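Local coordinates for protein glycerol Dehydrogenase (Unidentified, PDB 5XN8) that probably catalyses the NAD-dependent oxidation of glycerol to dihydroxyacetone, at residues Leu165-Gly170 and His268-Glu273; Ala255-Phe260 and Gly272-Phe277; Glu213-Arg218 and Glu301-Pro306; Ser119-Thr124 and Tyr239-Gly244; Glu264-Leu269 and Ala310-Lys315. All blocks are in the same frame, centred on the assembly; numbering follows the deposited sequence.

Contact 1: Leu165-Gly170 and His268-Glu273; sequences LVSGMG and HLYHGE. With ZN (zinc ion), chain E.
S167 and the helix start Y270-E273 illustrate how one buried hydroxyl can serve a helix start beside a metal site. Among the polar contacts, S167 OG, anti to its backbone N (chi1 -168°), points at the first turn of helix 271-285 and receives a weak, bent bond from E273 N at 3.3 Å. A water bridges the same two elements: it lies 2.8 Å from S167 OG and accepts from G272 N at 3.0 Å. The helix start has its own brace, because Y270, at the N-cap position, gives its backbone N-H to E273 OE1 at 2.9 Å, meeting the carboxylate from above its plane. E273 OE2 forms a salt bridge with R163, which also makes a cation-pi contact with the ring of Y270.

Close backbone packing forms the second group. G272, having no side chain, lets its CA come 3.3 Å from S167 O in a CA-H...O contact, and G272 O accepts a longer one from G170 CA. Beside these, S167 CB sits at the edge of the Y270 ring, while Y270 CB lies 3.3 Å from S167 OG.

Metal coordination is the third group. H271 NE2 binds the zinc ion at 2.2 Å, together with a water, D171 and H254. D171 directly follows the segment 165-170, so seating helix 271-285 against helix 162-185 brings two zinc ligands together from separate helices.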
# COMPACT_ATOMS: atom_id res chain seq x y z
N LEU A 165 -9.82 -36.96 -4.70
CA LEU A 165 -10.11 -35.54 -4.41
C LEU A 165 -9.00 -34.61 -4.91
O LEU A 165 -9.28 -33.51 -5.39
CB LEU A 165 -10.30 -35.33 -2.91
CG LEU A 165 -10.70 -33.91 -2.49
CD1 LEU A 165 -12.15 -33.62 -2.85
CD2 LEU A 165 -10.46 -33.70 -1.02
N VAL A 166 -7.75 -35.05 -4.78
CA VAL A 166 -6.58 -34.31 -5.29
C VAL A 166 -6.59 -34.24 -6.82
O VAL A 166 -6.28 -33.20 -7.39
CB VAL A 166 -5.24 -34.90 -4.78
CG1 VAL A 166 -4.04 -34.27 -5.46
CG2 VAL A 166 -5.14 -34.72 -3.27
N SER A 167 -6.93 -35.35 -7.48
CA SER A 167 -7.09 -35.33 -8.94
C SER A 167 -8.19 -34.38 -9.36
O SER A 167 -8.08 -33.71 -10.39
CB SER A 167 -7.36 -36.73 -9.48
OG SER A 167 -7.24 -36.75 -10.89
N GLY A 168 -9.26 -34.30 -8.56
CA GLY A 168 -10.33 -33.32 -8.77
C GLY A 168 -9.88 -31.88 -8.70
O GLY A 168 -10.37 -31.04 -9.46
N MET A 169 -8.96 -31.58 -7.78
CA MET A 169 -8.37 -30.24 -7.68
C MET A 169 -7.43 -29.93 -8.85
O MET A 169 -7.30 -28.77 -9.25
CB MET A 169 -7.65 -30.07 -6.34
CG MET A 169 -8.59 -30.04 -5.15
SD MET A 169 -7.75 -29.62 -3.60
CE MET A 169 -6.81 -31.12 -3.33
N GLY A 170 -6.79 -30.96 -9.38
CA GLY A 170 -5.97 -30.83 -10.59
C GLY A 170 -6.78 -30.50 -11.82
O GLY A 170 -6.33 -29.74 -12.66
N HIS A 268 -1.78 -45.06 -16.10
CA HIS A 268 -1.99 -45.17 -14.65
C HIS A 268 -2.43 -43.86 -13.95
O HIS A 268 -2.90 -43.90 -12.81
CB HIS A 268 -0.76 -45.79 -13.96
CG HIS A 268 0.39 -44.84 -13.77
ND1 HIS A 268 1.12 -44.33 -14.82
CD2 HIS A 268 0.98 -44.36 -12.65
CE1 HIS A 268 2.08 -43.56 -14.36
NE2 HIS A 268 2.02 -43.56 -13.04
N LEU A 269 -2.29 -42.72 -14.63
CA LEU A 269 -2.68 -41.43 -14.07
C LEU A 269 -4.13 -41.10 -14.31
O LEU A 269 -4.67 -41.42 -15.37
CB LEU A 269 -1.84 -40.30 -14.67
CG LEU A 269 -0.35 -40.23 -14.38
CD1 LEU A 269 0.20 -38.96 -15.03
CD2 LEU A 269 -0.08 -40.23 -12.89
N TYR A 270 -4.76 -40.43 -13.34
CA TYR A 270 -6.15 -40.02 -13.48
C TYR A 270 -6.25 -38.76 -14.34
O TYR A 270 -5.29 -38.01 -14.48
CB TYR A 270 -6.80 -39.78 -12.12
CG TYR A 270 -6.80 -40.94 -11.14
CD1 TYR A 270 -6.72 -42.28 -11.55
CD2 TYR A 270 -6.94 -40.70 -9.77
CE1 TYR A 270 -6.73 -43.32 -10.62
CE2 TYR A 270 -6.96 -41.72 -8.84
CZ TYR A 270 -6.85 -43.03 -9.27
OH TYR A 270 -6.87 -44.04 -8.32
N HIS A 271 -7.44 -38.53 -14.87
CA HIS A 271 -7.76 -37.38 -15.74
C HIS A 271 -7.19 -36.05 -15.24
O HIS A 271 -6.48 -35.35 -15.97
CB HIS A 271 -9.29 -37.29 -15.87
CG HIS A 271 -9.77 -36.16 -16.72
ND1 HIS A 271 -9.64 -36.14 -18.10
CD2 HIS A 271 -10.40 -35.00 -16.39
CE1 HIS A 271 -10.16 -35.02 -18.57
NE2 HIS A 271 -10.63 -34.31 -17.56
N GLY A 272 -7.51 -35.71 -14.00
CA GLY A 272 -7.14 -34.41 -13.45
C GLY A 272 -5.67 -34.22 -13.13
O GLY A 272 -5.18 -33.09 -13.14
N GLU A 273 -4.97 -35.31 -12.85
CA GLU A 273 -3.52 -35.28 -12.62
C GLU A 273 -2.77 -34.86 -13.88
O GLU A 273 -1.87 -34.03 -13.83
CB GLU A 273 -3.03 -36.65 -12.15
CG GLU A 273 -3.57 -37.07 -10.79
CD GLU A 273 -3.20 -38.49 -10.42
OE1 GLU A 273 -3.04 -39.32 -11.34
OE2 GLU A 273 -3.07 -38.80 -9.20
ZN ZN E . -11.29 -32.21 -17.18
O HOH W 1 -9.67 -37.00 -12.28
O HOH W 2 -12.30 -32.64 -19.02

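Contact 2: Ala255-Phe260 and Gly272-Phe277; sequences AIHNGF and GEKVAF
H257 holds CG anti to its backbone N (chi1 159°), which swings the imidazole toward K274 and V275; F277, likewise anti (chi1 -179°), sends its ring toward F260. H257 CD2 then lies 3.8 Å from K274 CB and 4.0 Å from V275 CG2. Bent at chi3, the lysine chain crosses the imidazole at a slant, leaving K274 NZ 4.5 Å from H257 NE2. At the other end of the interface the two phenylalanine side chains run roughly at right angles, F260 CZ meeting F277 CE2 at 3.8 Å. The axes of the segments 255-260 and 272-277 approach to 8.5 Å, with 119° between their directions.

No hydrogen bond joins the two segments, but one fixes the imidazole: H257 ND1 donates in its ring plane to N258 OD1 at 2.8 Å. On the H257 side the contact is thus second-shell: a tethered histidine meets zinc ligand H271 edge-to-face, with V275 about 4 Å from the metal; the phenylalanine pair is plain apolar packing.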
# COMPACT_ATOMS: atom_id res chain seq x y z
N ALA A 255 -6.39 -30.05 -24.16
CA ALA A 255 -5.80 -30.55 -25.40
C ALA A 255 -4.51 -31.33 -25.14
O ALA A 255 -4.30 -32.38 -25.75
CB ALA A 255 -5.54 -29.42 -26.38
N ILE A 256 -3.65 -30.83 -24.25
CA ILE A 256 -2.39 -31.51 -23.91
C ILE A 256 -2.68 -32.81 -23.16
O ILE A 256 -2.05 -33.82 -23.44
CB ILE A 256 -1.40 -30.61 -23.11
CG1 ILE A 256 -0.88 -29.47 -24.00
CG2 ILE A 256 -0.23 -31.42 -22.53
CD1 ILE A 256 -0.09 -28.42 -23.26
N HIS A 257 -3.65 -32.79 -22.24
CA HIS A 257 -4.14 -34.01 -21.60
C HIS A 257 -4.50 -35.07 -22.62
O HIS A 257 -4.14 -36.23 -22.46
CB HIS A 257 -5.37 -33.73 -20.70
CG HIS A 257 -6.22 -34.93 -20.43
ND1 HIS A 257 -7.13 -35.42 -21.34
CD2 HIS A 257 -6.29 -35.75 -19.36
CE1 HIS A 257 -7.72 -36.49 -20.84
NE2 HIS A 257 -7.23 -36.71 -19.64
N ASN A 258 -5.22 -34.67 -23.66
CA ASN A 258 -5.60 -35.59 -24.74
C ASN A 258 -4.40 -36.05 -25.55
O ASN A 258 -4.35 -37.21 -25.98
CB ASN A 258 -6.65 -34.96 -25.68
CG ASN A 258 -7.98 -34.73 -25.00
OD1 ASN A 258 -8.25 -35.24 -23.91
ND2 ASN A 258 -8.83 -33.96 -25.65
N GLY A 259 -3.44 -35.15 -25.75
CA GLY A 259 -2.14 -35.51 -26.34
C GLY A 259 -1.37 -36.57 -25.58
O GLY A 259 -0.74 -37.41 -26.19
N PHE A 260 -1.44 -36.54 -24.25
CA PHE A 260 -0.72 -37.52 -23.39
C PHE A 260 -1.33 -38.92 -23.37
O PHE A 260 -0.66 -39.86 -22.95
CB PHE A 260 -0.56 -37.00 -21.95
CG PHE A 260 0.69 -36.19 -21.74
CD1 PHE A 260 1.92 -36.82 -21.60
CD2 PHE A 260 0.64 -34.81 -21.66
CE1 PHE A 260 3.07 -36.08 -21.41
CE2 PHE A 260 1.80 -34.06 -21.47
CZ PHE A 260 3.01 -34.70 -21.34
N GLY A 272 -7.51 -35.71 -14.00
CA GLY A 272 -7.14 -34.41 -13.45
C GLY A 272 -5.67 -34.22 -13.13
O GLY A 272 -5.18 -33.09 -13.14
N GLU A 273 -4.97 -35.31 -12.85
CA GLU A 273 -3.52 -35.28 -12.62
C GLU A 273 -2.77 -34.86 -13.88
O GLU A 273 -1.87 -34.03 -13.83
CB GLU A 273 -3.03 -36.65 -12.15
CG GLU A 273 -3.57 -37.07 -10.79
CD GLU A 273 -3.20 -38.49 -10.42
OE1 GLU A 273 -3.04 -39.32 -11.34
OE2 GLU A 273 -3.07 -38.80 -9.20
N LYS A 274 -3.17 -35.43 -15.02
CA LYS A 274 -2.63 -35.05 -16.32
C LYS A 274 -2.97 -33.61 -16.71
O LYS A 274 -2.16 -32.92 -17.35
CB LYS A 274 -3.10 -36.02 -17.40
CG LYS A 274 -2.49 -37.41 -17.27
CD LYS A 274 -2.94 -38.36 -18.39
CE LYS A 274 -4.21 -39.10 -18.05
NZ LYS A 274 -4.48 -40.20 -19.03
N VAL A 275 -4.16 -33.16 -16.33
CA VAL A 275 -4.62 -31.79 -16.56
C VAL A 275 -3.79 -30.79 -15.73
O VAL A 275 -3.51 -29.67 -16.19
CB VAL A 275 -6.13 -31.65 -16.24
CG1 VAL A 275 -6.59 -30.20 -16.20
CG2 VAL A 275 -6.97 -32.42 -17.25
N ALA A 276 -3.40 -31.19 -14.52
CA ALA A 276 -2.58 -30.33 -13.67
C ALA A 276 -1.24 -30.01 -14.32
O ALA A 276 -0.81 -28.85 -14.33
CB ALA A 276 -2.38 -30.96 -12.31
N PHE A 277 -0.60 -31.03 -14.89
CA PHE A 277 0.63 -30.82 -15.65
C PHE A 277 0.36 -30.03 -16.93
O PHE A 277 1.14 -29.14 -17.28
CB PHE A 277 1.32 -32.14 -15.99
CG PHE A 277 2.61 -31.95 -16.75
CD1 PHE A 277 3.75 -31.51 -16.09
CD2 PHE A 277 2.68 -32.17 -18.12
CE1 PHE A 277 4.94 -31.30 -16.78
CE2 PHE A 277 3.86 -31.96 -18.82
CZ PHE A 277 4.99 -31.54 -18.15

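Contact 3: Glu213-Arg218 and Glu301-Pro306; sequences EGEKAR and EKVGLP
The guanidinium of R218 leans obliquely against the backbone of K302 and V303, while its edge is occupied, in plane, by the carboxylate of E215 from its own helix. This is a side-on, two-nitrogen salt bridge. R218 NE points almost straight at E215 OE1, 3.3 Å away and at 179°, and R218 NH2 gives the shorter bond to E215 OE2 at 2.9 Å. Both oxygens are met on their syn sides, somewhat out of the carboxylate plane. A bend at chi3 (76°) turns the guanidinium back along its own helix to reach the glutamate.

Across the contact carbons meet oxygens, with no hydrogen bond. R218 CD lies 3.4 Å from V303 O, and E215 OE1 rests 3.5 Å from K302 CG, the two side chains crossing at a slant. V303 CG1 approaches E215 OE1 at 4.0 Å, whereas the lysine charge stays apart, with K302 NZ 6.1 Å from E215 OE1. E215 OE2 also accepts from Q361 of the second subunit, and R218 NH1 makes a weak bond to Q222.

Helix 290-303 ends here, G304 leaving helical geometry with a positive phi. The arginine therefore sits beside carbonyls of the last helical turn, a placement that probably favours its positive charge. The ion pair is made within one helix and presented to two surfaces, the end of helix 290-303 and the second subunit.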
# COMPACT_ATOMS: atom_id res chain seq x y z
N GLU A 213 -8.46 -22.91 0.10
CA GLU A 213 -9.06 -24.05 0.81
C GLU A 213 -8.44 -25.42 0.50
O GLU A 213 -8.72 -26.38 1.22
CB GLU A 213 -10.56 -24.13 0.48
CG GLU A 213 -11.34 -22.83 0.67
CD GLU A 213 -11.42 -22.34 2.11
OE1 GLU A 213 -11.26 -23.16 3.03
OE2 GLU A 213 -11.66 -21.13 2.31
N GLY A 214 -7.64 -25.52 -0.55
CA GLY A 214 -7.15 -26.81 -1.05
C GLY A 214 -6.42 -27.68 -0.06
O GLY A 214 -6.66 -28.88 0.02
N GLU A 215 -5.53 -27.06 0.72
CA GLU A 215 -4.74 -27.79 1.70
C GLU A 215 -5.56 -28.20 2.92
O GLU A 215 -5.46 -29.34 3.37
CB GLU A 215 -3.51 -26.96 2.09
CG GLU A 215 -2.48 -27.66 2.98
CD GLU A 215 -1.92 -28.96 2.41
OE1 GLU A 215 -2.05 -29.23 1.20
OE2 GLU A 215 -1.33 -29.73 3.18
N LYS A 216 -6.37 -27.29 3.45
CA LYS A 216 -7.27 -27.62 4.58
C LYS A 216 -8.22 -28.75 4.23
O LYS A 216 -8.55 -29.57 5.09
CB LYS A 216 -8.07 -26.41 5.05
CG LYS A 216 -7.24 -25.34 5.73
CD LYS A 216 -8.10 -24.18 6.22
CE LYS A 216 -8.57 -23.25 5.11
NZ LYS A 216 -9.52 -22.24 5.65
N ALA A 217 -8.68 -28.77 2.98
CA ALA A 217 -9.57 -29.81 2.48
C ALA A 217 -8.89 -31.17 2.35
O ALA A 217 -9.44 -32.19 2.78
CB ALA A 217 -10.15 -29.40 1.14
N ARG A 218 -7.69 -31.18 1.76
CA ARG A 218 -6.93 -32.42 1.56
C ARG A 218 -6.67 -33.18 2.85
O ARG A 218 -6.73 -34.40 2.87
CB ARG A 218 -5.58 -32.12 0.89
CG ARG A 218 -4.74 -33.35 0.60
CD ARG A 218 -3.39 -32.97 0.04
NE ARG A 218 -2.49 -32.46 1.08
CZ ARG A 218 -1.84 -33.22 1.96
NH1 ARG A 218 -1.95 -34.55 1.95
NH2 ARG A 218 -1.06 -32.63 2.87
N GLU A 301 2.77 -29.26 -5.85
CA GLU A 301 3.70 -30.01 -4.97
C GLU A 301 3.08 -30.32 -3.62
O GLU A 301 3.22 -31.43 -3.10
CB GLU A 301 5.00 -29.22 -4.75
CG GLU A 301 5.97 -29.84 -3.73
CD GLU A 301 7.30 -29.12 -3.63
OE1 GLU A 301 7.32 -27.89 -3.89
OE2 GLU A 301 8.32 -29.75 -3.29
N LYS A 302 2.42 -29.32 -3.06
CA LYS A 302 1.85 -29.36 -1.71
C LYS A 302 0.72 -30.36 -1.61
O LYS A 302 0.66 -31.11 -0.64
CB LYS A 302 1.37 -27.95 -1.38
CG LYS A 302 0.83 -27.64 -0.00
CD LYS A 302 0.79 -26.11 0.20
CE LYS A 302 -0.27 -25.40 -0.65
NZ LYS A 302 0.25 -24.17 -1.31
N VAL A 303 -0.15 -30.41 -2.63
CA VAL A 303 -1.28 -31.35 -2.61
C VAL A 303 -0.94 -32.75 -3.16
O VAL A 303 -1.60 -33.73 -2.78
CB VAL A 303 -2.55 -30.78 -3.31
CG1 VAL A 303 -2.99 -29.45 -2.68
CG2 VAL A 303 -2.40 -30.67 -4.83
N GLY A 304 0.05 -32.84 -4.05
CA GLY A 304 0.47 -34.12 -4.63
C GLY A 304 0.11 -34.33 -6.09
O GLY A 304 -0.30 -35.42 -6.48
N LEU A 305 0.28 -33.29 -6.90
CA LEU A 305 -0.01 -33.33 -8.33
C LEU A 305 1.29 -33.24 -9.13
O LEU A 305 2.22 -32.58 -8.70
CB LEU A 305 -0.93 -32.17 -8.72
CG LEU A 305 -2.39 -32.29 -8.29
CD1 LEU A 305 -3.08 -30.94 -8.40
CD2 LEU A 305 -3.12 -33.35 -9.12
N PRO A 306 1.36 -33.91 -10.29
CA PRO A 306 2.62 -34.00 -11.04
C PRO A 306 3.07 -32.69 -11.66
O PRO A 306 2.28 -32.05 -12.35
CB PRO A 306 2.32 -35.02 -12.13
CG PRO A 306 0.86 -34.94 -12.32
CD PRO A 306 0.29 -34.67 -10.96

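Contact 4: Ser119-Thr124 and Tyr239-Gly244; sequences STDAPT and YLSGIG
D121 leads the contact with S241 and G242. Its CB packs 3.6 Å from S241 CB and 3.7 Å from G242 N. With CG placed between the backbone N and the carbonyl carbon (chi1 59°), the carboxylate turns toward S241: CG lies 3.4 Å from S241 OG, and at the tip OD2 accepts from S241 OG at a short 2.6 Å, on the anti side and 28° out of the carboxylate plane. The hydroxyl is also hydrogen-bonded to T175, so the serine joins two side chains. The aspartate side chain lies about 4 Å from the zinc ion, and D121 probably takes part in glycerol binding.

Further along, T124 OG1 rests 3.4 Å from G242 CA. A water 2.6 Å from T124 OG1 donates a weak bond to G242 O.

The segment 119-124 belongs to the loop between strands 111-115 and 127-131. It lies against helix 228-247, whose S241 also touches helices 162-185 and 197-223, while D121 N is hydrogen-bonded to OD2 of zinc ligand D171 on helix 162-185.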
# COMPACT_ATOMS: atom_id res chain seq x y z
N SER A 119 -13.77 -36.09 -8.20
CA SER A 119 -12.50 -36.21 -8.94
C SER A 119 -12.48 -35.59 -10.34
O SER A 119 -11.42 -35.51 -10.96
CB SER A 119 -12.12 -37.68 -9.04
OG SER A 119 -13.12 -38.42 -9.71
N THR A 120 -13.64 -35.17 -10.84
CA THR A 120 -13.78 -34.50 -12.13
C THR A 120 -14.87 -33.45 -12.04
O THR A 120 -15.62 -33.40 -11.05
CB THR A 120 -14.12 -35.49 -13.27
OG1 THR A 120 -14.19 -34.77 -14.51
CG2 THR A 120 -15.42 -36.28 -13.00
N ASP A 121 -14.95 -32.60 -13.06
CA ASP A 121 -16.00 -31.58 -13.19
C ASP A 121 -17.06 -31.96 -14.24
O ASP A 121 -17.89 -31.13 -14.63
CB ASP A 121 -15.38 -30.19 -13.46
CG ASP A 121 -14.55 -30.13 -14.73
OD1 ASP A 121 -14.39 -31.17 -15.42
OD2 ASP A 121 -14.03 -29.02 -15.03
N ALA A 122 -17.03 -33.23 -14.65
CA ALA A 122 -18.01 -33.80 -15.57
C ALA A 122 -19.46 -33.82 -15.06
O ALA A 122 -20.36 -33.57 -15.85
CB ALA A 122 -17.59 -35.21 -15.98
N PRO A 123 -19.70 -34.11 -13.75
CA PRO A 123 -21.07 -34.33 -13.28
C PRO A 123 -22.14 -33.29 -13.68
O PRO A 123 -23.27 -33.69 -13.97
CB PRO A 123 -20.91 -34.36 -11.76
CG PRO A 123 -19.55 -34.93 -11.55
CD PRO A 123 -18.71 -34.42 -12.69
N THR A 124 -21.79 -32.00 -13.70
CA THR A 124 -22.73 -30.94 -14.07
C THR A 124 -22.90 -30.75 -15.58
O THR A 124 -23.90 -30.15 -16.01
CB THR A 124 -22.30 -29.56 -13.49
OG1 THR A 124 -21.07 -29.14 -14.09
CG2 THR A 124 -22.12 -29.61 -11.98
N TYR A 239 -19.22 -27.73 -9.11
CA TYR A 239 -20.07 -26.68 -9.68
C TYR A 239 -19.25 -25.57 -10.33
O TYR A 239 -19.53 -25.19 -11.46
CB TYR A 239 -21.06 -26.11 -8.64
CG TYR A 239 -22.16 -25.30 -9.30
CD1 TYR A 239 -21.96 -23.96 -9.61
CD2 TYR A 239 -23.36 -25.88 -9.66
CE1 TYR A 239 -22.96 -23.21 -10.23
CE2 TYR A 239 -24.36 -25.15 -10.30
CZ TYR A 239 -24.16 -23.82 -10.58
OH TYR A 239 -25.16 -23.11 -11.21
N LEU A 240 -18.24 -25.05 -9.63
CA LEU A 240 -17.47 -23.91 -10.14
C LEU A 240 -16.63 -24.28 -11.36
O LEU A 240 -16.52 -23.48 -12.31
CB LEU A 240 -16.55 -23.32 -9.05
CG LEU A 240 -17.16 -22.88 -7.72
CD1 LEU A 240 -16.12 -22.16 -6.87
CD2 LEU A 240 -18.37 -21.97 -7.95
N SER A 241 -16.02 -25.45 -11.32
CA SER A 241 -15.20 -25.92 -12.43
C SER A 241 -16.07 -26.36 -13.60
O SER A 241 -15.73 -26.11 -14.76
CB SER A 241 -14.27 -27.06 -11.98
OG SER A 241 -13.40 -27.47 -13.02
N GLY A 242 -17.20 -27.00 -13.29
CA GLY A 242 -18.17 -27.46 -14.28
C GLY A 242 -18.82 -26.38 -15.13
O GLY A 242 -18.88 -26.51 -16.36
N ILE A 243 -19.33 -25.33 -14.48
CA ILE A 243 -19.86 -24.15 -15.19
C ILE A 243 -18.71 -23.47 -15.92
O ILE A 243 -18.86 -23.03 -17.05
CB ILE A 243 -20.55 -23.13 -14.23
CG1 ILE A 243 -21.76 -23.73 -13.50
CG2 ILE A 243 -20.97 -21.87 -14.98
CD1 ILE A 243 -22.90 -24.19 -14.38
N GLY A 244 -17.56 -23.39 -15.26
CA GLY A 244 -16.35 -22.81 -15.83
C GLY A 244 -15.90 -23.38 -17.16
O GLY A 244 -15.64 -22.62 -18.08
O HOH W 3 -21.61 -27.80 -16.21

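Contact 5: Glu264-Leu269 and Ala310-Lys315; sequences EECHHL and AQMGVK
E265, C266, H268 and L269 meet M312, G313 and V314 in a loop-to-loop contact toward the periphery of the helical part of the chain, about 20 Å from the centre of the chain to that of the contact. It is largely apolar, and no hydrogen bond passes directly between the segments. L269 CD1 presses on M312 CB at 3.5 Å, the two side chains running at about a right angle. C266 SG lies 3.8 Å from V314 CG2 and 3.6 Å from M312 O, while E265 CB comes within 3.3 Å of G313 O. The carboxylate of E265 is engaged in a salt bridge with K321.

Both segments belong to connections between helices: 264-269 lies in the loop between helices 252-260 and 271-285, and 310-315 in that between helices 290-303 and 318-329. Each begins with a 3-10 turn, and a type I beta turn from C266 to L269 completes the first. G313 has a positive phi (85°), and its bare CA lies near the plane of the H268 ring, at its edge.

That histidine carries the polar side. With CG between the backbone N and the carbonyl carbon (chi1 78°), its ring folds back so that H268 ND1 donates weakly to E265 O at 2.8 Å. L269 CD2 sits over one face, toward its rim, and H268 NE2 lies 2.7 Å from a water that donates to Q311 O at 3.2 Å. Inward, M312 also touches F260, K274 and F277.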
# COMPACT_ATOMS: atom_id res chain seq x y z
N GLU A 264 1.35 -44.94 -23.25
CA GLU A 264 0.79 -45.96 -22.35
C GLU A 264 1.29 -45.83 -20.90
O GLU A 264 0.59 -46.20 -19.96
CB GLU A 264 1.04 -47.37 -22.89
CG GLU A 264 2.51 -47.76 -22.99
CD GLU A 264 2.73 -49.23 -23.33
OE1 GLU A 264 1.98 -50.11 -22.82
OE2 GLU A 264 3.68 -49.53 -24.10
N GLU A 265 2.50 -45.31 -20.74
CA GLU A 265 3.06 -44.96 -19.41
C GLU A 265 2.21 -43.99 -18.58
O GLU A 265 2.30 -44.00 -17.36
CB GLU A 265 4.49 -44.41 -19.52
CG GLU A 265 4.74 -43.37 -20.62
CD GLU A 265 5.46 -43.92 -21.82
OE1 GLU A 265 4.81 -44.61 -22.65
OE2 GLU A 265 6.68 -43.63 -21.93
N CYS A 266 1.42 -43.15 -19.24
CA CYS A 266 0.50 -42.22 -18.56
C CYS A 266 -0.88 -42.81 -18.22
O CYS A 266 -1.68 -42.13 -17.57
CB CYS A 266 0.29 -40.97 -19.42
SG CYS A 266 1.80 -40.06 -19.76
N HIS A 267 -1.17 -44.04 -18.64
CA HIS A 267 -2.50 -44.64 -18.42
C HIS A 267 -2.81 -44.93 -16.94
O HIS A 267 -3.98 -45.02 -16.57
CB HIS A 267 -2.69 -45.91 -19.26
CG HIS A 267 -2.89 -45.66 -20.73
ND1 HIS A 267 -2.69 -46.63 -21.69
CD2 HIS A 267 -3.28 -44.54 -21.40
CE1 HIS A 267 -2.95 -46.13 -22.88
NE2 HIS A 267 -3.30 -44.86 -22.74
N HIS A 268 -1.78 -45.06 -16.10
CA HIS A 268 -1.99 -45.17 -14.65
C HIS A 268 -2.43 -43.86 -13.95
O HIS A 268 -2.90 -43.90 -12.81
CB HIS A 268 -0.76 -45.79 -13.96
CG HIS A 268 0.39 -44.84 -13.77
ND1 HIS A 268 1.12 -44.33 -14.82
CD2 HIS A 268 0.98 -44.36 -12.65
CE1 HIS A 268 2.08 -43.56 -14.36
NE2 HIS A 268 2.02 -43.56 -13.04
N LEU A 269 -2.29 -42.72 -14.63
CA LEU A 269 -2.68 -41.43 -14.07
C LEU A 269 -4.13 -41.10 -14.31
O LEU A 269 -4.67 -41.42 -15.37
CB LEU A 269 -1.84 -40.30 -14.67
CG LEU A 269 -0.35 -40.23 -14.38
CD1 LEU A 269 0.20 -38.96 -15.03
CD2 LEU A 269 -0.08 -40.23 -12.89
N ALA A 310 8.60 -37.08 -15.32
CA ALA A 310 8.93 -38.29 -14.54
C ALA A 310 7.82 -38.69 -13.57
O ALA A 310 7.51 -39.87 -13.45
CB ALA A 310 10.25 -38.11 -13.80
N GLN A 311 7.20 -37.72 -12.90
CA GLN A 311 6.04 -38.01 -12.03
C GLN A 311 4.80 -38.52 -12.77
O GLN A 311 3.88 -39.05 -12.14
CB GLN A 311 5.65 -36.77 -11.23
CG GLN A 311 6.64 -36.40 -10.13
CD GLN A 311 6.25 -35.11 -9.45
OE1 GLN A 311 5.85 -34.16 -10.11
NE2 GLN A 311 6.37 -35.06 -8.13
N MET A 312 4.76 -38.32 -14.09
CA MET A 312 3.74 -38.89 -14.97
C MET A 312 4.15 -40.19 -15.68
O MET A 312 3.44 -40.66 -16.56
CB MET A 312 3.38 -37.86 -16.03
CG MET A 312 2.83 -36.56 -15.48
SD MET A 312 2.47 -35.43 -16.80
CE MET A 312 1.13 -36.24 -17.65
N GLY A 313 5.30 -40.76 -15.30
CA GLY A 313 5.77 -42.03 -15.86
C GLY A 313 6.55 -41.96 -17.16
O GLY A 313 6.90 -43.01 -17.70
N VAL A 314 6.84 -40.75 -17.65
CA VAL A 314 7.64 -40.57 -18.88
C VAL A 314 9.10 -40.34 -18.49
O VAL A 314 9.47 -39.26 -18.06
CB VAL A 314 7.11 -39.43 -19.77
CG1 VAL A 314 7.74 -39.51 -21.16
CG2 VAL A 314 5.59 -39.46 -19.88
N LYS A 315 9.91 -41.38 -18.63
CA LYS A 315 11.31 -41.37 -18.15
C LYS A 315 12.35 -41.51 -19.27
O LYS A 315 13.47 -41.02 -19.13
CB LYS A 315 11.51 -42.47 -17.12
CG LYS A 315 10.49 -42.50 -15.98
CD LYS A 315 10.78 -41.56 -14.82
CE LYS A 315 9.73 -41.75 -13.72
NZ LYS A 315 9.83 -43.05 -13.00
O HOH W 4 4.08 -42.25 -11.98

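Overall arrangement
From the N terminus, contact 4 opens first, and its closure at 239-244 brings a loop following strand 111-115 of the parallel sheet onto the helical part of the chain. Contacts 1 and 3 open within that span and close beyond it, so both cross contact 4 and each other. Contact 2 makes a short loop lying wholly within the span of contact 3 and ends on the same stretch as contact 1, sharing G272 and E273. Contact 5 starts where contact 1 ends, through H268 and L269, and crosses contacts 2 and 3 before closing last. Helix 271-285 thus joins contacts 1 and 2, P306 and M312 bring contacts 3 and 5 together, and contacts 1, 2 and 4 border the zinc site.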